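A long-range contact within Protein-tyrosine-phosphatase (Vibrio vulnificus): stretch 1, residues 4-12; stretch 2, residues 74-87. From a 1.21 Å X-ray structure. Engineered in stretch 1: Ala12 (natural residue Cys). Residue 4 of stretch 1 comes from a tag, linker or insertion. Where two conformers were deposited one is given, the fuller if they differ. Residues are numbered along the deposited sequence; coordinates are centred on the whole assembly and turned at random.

Stretch 1, residues 4-12: GFNKILVVA
Stretch 2, residues 74-87: QLTSALCSQYDLIL

How do residues at least 64 positions apart in the chain come to touch? Strand 7-12 runs parallel to strand 85-87, axes 4.7 Å apart and 26° askew, with Ile8 opposite Leu85, Leu9 opposite Ile86 and Val10 opposite Leu87 (CA-CA 4.7 to 4.8 Å). Stretch 2 reaches this strand through a short helix beginning at Ser77, whose Leu79 N is capped by Thr76 OG1 at 3.0 Å, and a type I turn from Cys80 to Tyr83.

What anchors the start of stretch 1? Leu85 CD1 lies over one face of the Phe5 ring (chi1 m, chi2 -62°), and Phe5 CD1 is 3.8 Å from Leu85 CB. The Asp84 carboxylate (chi1 m) then takes two backbone amides through OD2: Asn6 N at 3.1 Å and Lys7 N at 2.9 Å. In return, Lys7 O accepts from Asp84 N (2.8 Å) and Leu85 N (3.2 Å).

How does Lys7 meet Tyr83? Lys7 (m, t, p, t) carries NZ over one face of the Tyr83 ring (chi1 m, chi2 -91°), 4.9 Å from its centroid, a cation-pi contact, and Lys7 NZ makes a weak hydrogen bond to Gln82 O at 2.9 Å.

What joins the strands beyond Lys7? With extended, beta-region torsions, the ladder alternates: Leu9 N to Leu85 O, 2.8 Å; Leu87 N to Leu9 O, 2.9 Å; Val11 N to Leu87 O, 2.8 Å. Ile8 (m, t) shares a face with Leu85 (t, p) and Leu87 (m, t), Ile8 CG2 4.1 Å from Leu87 CD1. On the other face, Leu9 (t, p) sets CB over the opposite side of the Tyr83 ring, 4.1 Å from its centroid, a CH-pi contact, and CD2 3.8 Å from Leu75 CD1; Val11 (t) sets CG2 3.6 Å from Ile86 CG2. On both faces these buried, apolar side chains pack at van der Waals distance. Engineered Ala12 points away.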

# COMPACT_ATOMS: atom_id res chain seq x y z
N GLY A 4 -20.05 3.47 3.06
CA GLY A 4 -18.95 4.25 2.44
C GLY A 4 -17.58 3.78 2.88
O GLY A 4 -17.42 3.22 3.97
N PHE A 5 -16.57 4.01 2.05
CA PHE A 5 -15.20 3.61 2.35
C PHE A 5 -14.49 4.82 2.93
O PHE A 5 -14.08 5.73 2.20
CB PHE A 5 -14.48 3.13 1.09
CG PHE A 5 -15.13 1.97 0.40
CD1 PHE A 5 -15.28 0.75 1.03
CD2 PHE A 5 -15.59 2.10 -0.90
CE1 PHE A 5 -15.87 -0.32 0.39
CE2 PHE A 5 -16.19 1.04 -1.55
CZ PHE A 5 -16.33 -0.17 -0.91
N ASN A 6 -14.35 4.84 4.25
CA ASN A 6 -13.73 5.96 4.95
C ASN A 6 -12.34 5.65 5.47
O ASN A 6 -11.49 6.54 5.50
CB ASN A 6 -14.61 6.40 6.12
CG ASN A 6 -15.94 6.95 5.67
OD1 ASN A 6 -16.02 7.63 4.65
ND2 ASN A 6 -17.00 6.64 6.41
N LYS A 7 -12.09 4.41 5.88
CA LYS A 7 -10.77 3.98 6.35
C LYS A 7 -10.22 2.98 5.33
O LYS A 7 -10.87 1.98 5.03
CB LYS A 7 -10.88 3.33 7.73
CG LYS A 7 -11.39 4.28 8.81
CD LYS A 7 -11.45 3.61 10.18
CE LYS A 7 -10.06 3.36 10.74
NZ LYS A 7 -10.10 2.64 12.04
N ILE A 8 -9.03 3.27 4.82
CA ILE A 8 -8.44 2.52 3.71
C ILE A 8 -7.10 1.96 4.16
O ILE A 8 -6.26 2.69 4.70
CB ILE A 8 -8.25 3.43 2.48
CG1 ILE A 8 -9.58 4.07 2.07
CG2 ILE A 8 -7.66 2.63 1.32
CD1 ILE A 8 -9.43 5.25 1.15
N LEU A 9 -6.89 0.67 3.92
CA LEU A 9 -5.65 -0.01 4.27
C LEU A 9 -4.97 -0.47 2.98
O LEU A 9 -5.53 -1.27 2.23
CB LEU A 9 -5.93 -1.22 5.17
CG LEU A 9 -4.70 -1.94 5.73
CD1 LEU A 9 -3.97 -1.07 6.74
CD2 LEU A 9 -5.10 -3.27 6.35
N VAL A 10 -3.77 0.05 2.73
CA VAL A 10 -2.98 -0.34 1.57
C VAL A 10 -2.06 -1.48 1.99
O VAL A 10 -1.32 -1.36 2.97
CB VAL A 10 -2.18 0.85 1.03
CG1 VAL A 10 -1.36 0.45 -0.19
CG2 VAL A 10 -3.12 2.01 0.70
N VAL A 11 -2.10 -2.59 1.25
CA VAL A 11 -1.45 -3.82 1.67
C VAL A 11 -0.49 -4.31 0.59
O VAL A 11 -0.82 -4.33 -0.60
CB VAL A 11 -2.48 -4.91 2.03
CG1 VAL A 11 -1.80 -6.25 2.28
CG2 VAL A 11 -3.28 -4.48 3.25
N ALA A 12 0.70 -4.72 1.03
CA ALA A 12 1.61 -5.48 0.19
C ALA A 12 2.30 -6.52 1.07
O ALA A 12 1.64 -7.18 1.86
CB ALA A 12 2.59 -4.55 -0.53
N GLN A 74 2.51 -5.62 10.56
CA GLN A 74 2.04 -6.89 10.03
C GLN A 74 0.53 -6.87 9.82
O GLN A 74 -0.22 -6.33 10.64
CB GLN A 74 2.39 -8.01 11.01
CG GLN A 74 1.78 -9.37 10.71
CD GLN A 74 2.27 -9.96 9.40
OE1 GLN A 74 3.45 -9.87 9.07
NE2 GLN A 74 1.36 -10.56 8.64
N LEU A 75 0.09 -7.47 8.72
CA LEU A 75 -1.33 -7.62 8.46
C LEU A 75 -1.91 -8.70 9.36
O LEU A 75 -1.41 -9.82 9.40
CB LEU A 75 -1.54 -8.00 7.00
CG LEU A 75 -2.99 -8.12 6.53
CD1 LEU A 75 -3.61 -6.74 6.35
CD2 LEU A 75 -3.06 -8.91 5.24
N THR A 76 -2.97 -8.35 10.08
CA THR A 76 -3.67 -9.30 10.94
C THR A 76 -5.16 -9.19 10.68
O THR A 76 -5.65 -8.22 10.11
CB THR A 76 -3.43 -9.02 12.43
OG1 THR A 76 -4.05 -7.78 12.79
CG2 THR A 76 -1.94 -8.95 12.74
N SER A 77 -5.90 -10.22 11.13
CA SER A 77 -7.35 -10.18 11.02
C SER A 77 -7.93 -9.02 11.81
O SER A 77 -8.83 -8.32 11.34
CB SER A 77 -7.94 -11.50 11.51
OG SER A 77 -9.35 -11.43 11.59
N ALA A 78 -7.41 -8.78 13.02
CA ALA A 78 -7.89 -7.67 13.83
C ALA A 78 -7.67 -6.34 13.12
O ALA A 78 -8.53 -5.46 13.14
CB ALA A 78 -7.20 -7.67 15.19
N LEU A 79 -6.51 -6.17 12.48
CA LEU A 79 -6.24 -4.94 11.75
C LEU A 79 -7.25 -4.75 10.62
O LEU A 79 -7.77 -3.65 10.42
CB LEU A 79 -4.81 -4.94 11.21
CG LEU A 79 -4.36 -3.64 10.56
CD1 LEU A 79 -4.20 -2.54 11.60
CD2 LEU A 79 -3.05 -3.83 9.80
N CYS A 80 -7.52 -5.81 9.86
CA CYS A 80 -8.45 -5.70 8.74
C CYS A 80 -9.83 -5.24 9.19
O CYS A 80 -10.52 -4.53 8.45
CB CYS A 80 -8.57 -7.05 8.01
SG CYS A 80 -7.11 -7.53 7.06
N SER A 81 -10.25 -5.63 10.40
CA SER A 81 -11.57 -5.25 10.89
C SER A 81 -11.68 -3.75 11.13
O SER A 81 -12.80 -3.23 11.25
CB SER A 81 -11.90 -6.01 12.18
OG SER A 81 -11.06 -5.61 13.25
N GLN A 82 -10.56 -3.04 11.21
CA GLN A 82 -10.57 -1.60 11.47
C GLN A 82 -10.71 -0.76 10.21
O GLN A 82 -10.79 0.47 10.31
CB GLN A 82 -9.28 -1.19 12.19
CG GLN A 82 -9.03 -1.94 13.49
CD GLN A 82 -7.76 -1.48 14.17
OE1 GLN A 82 -6.83 -2.26 14.38
NE2 GLN A 82 -7.72 -0.20 14.54
N TYR A 83 -10.72 -1.38 9.02
CA TYR A 83 -10.72 -0.64 7.77
C TYR A 83 -11.88 -1.07 6.89
O TYR A 83 -12.32 -2.22 6.92
CB TYR A 83 -9.36 -0.78 7.06
CG TYR A 83 -8.27 -0.14 7.87
CD1 TYR A 83 -7.92 1.19 7.68
CD2 TYR A 83 -7.61 -0.85 8.87
CE1 TYR A 83 -6.94 1.79 8.44
CE2 TYR A 83 -6.63 -0.27 9.63
CZ TYR A 83 -6.30 1.05 9.42
OH TYR A 83 -5.33 1.64 10.19
N ASP A 84 -12.40 -0.10 6.13
CA ASP A 84 -13.54 -0.33 5.25
C ASP A 84 -13.13 -0.86 3.89
O ASP A 84 -13.92 -1.54 3.23
CB ASP A 84 -14.29 0.99 5.04
CG ASP A 84 -14.74 1.62 6.33
OD1 ASP A 84 -15.41 0.94 7.13
OD2 ASP A 84 -14.42 2.81 6.55
N LEU A 85 -11.91 -0.55 3.45
CA LEU A 85 -11.43 -0.90 2.13
C LEU A 85 -9.97 -1.30 2.24
O LEU A 85 -9.19 -0.63 2.92
CB LEU A 85 -11.56 0.29 1.17
CG LEU A 85 -11.07 0.09 -0.26
CD1 LEU A 85 -11.89 -0.97 -0.98
CD2 LEU A 85 -11.12 1.41 -1.02
N ILE A 86 -9.61 -2.39 1.58
CA ILE A 86 -8.23 -2.88 1.54
C ILE A 86 -7.80 -2.92 0.08
O ILE A 86 -8.49 -3.52 -0.76
CB ILE A 86 -8.11 -4.27 2.19
CG1 ILE A 86 -8.58 -4.21 3.64
CG2 ILE A 86 -6.66 -4.76 2.10
CD1 ILE A 86 -8.70 -5.57 4.30
N LEU A 87 -6.67 -2.28 -0.23
CA LEU A 87 -6.14 -2.22 -1.59
C LEU A 87 -4.78 -2.91 -1.60
O LEU A 87 -3.84 -2.42 -0.97
CB LEU A 87 -6.02 -0.77 -2.06
CG LEU A 87 -7.33 0.02 -2.12
CD1 LEU A 87 -7.06 1.45 -2.56
CD2 LEU A 87 -8.34 -0.63 -3.05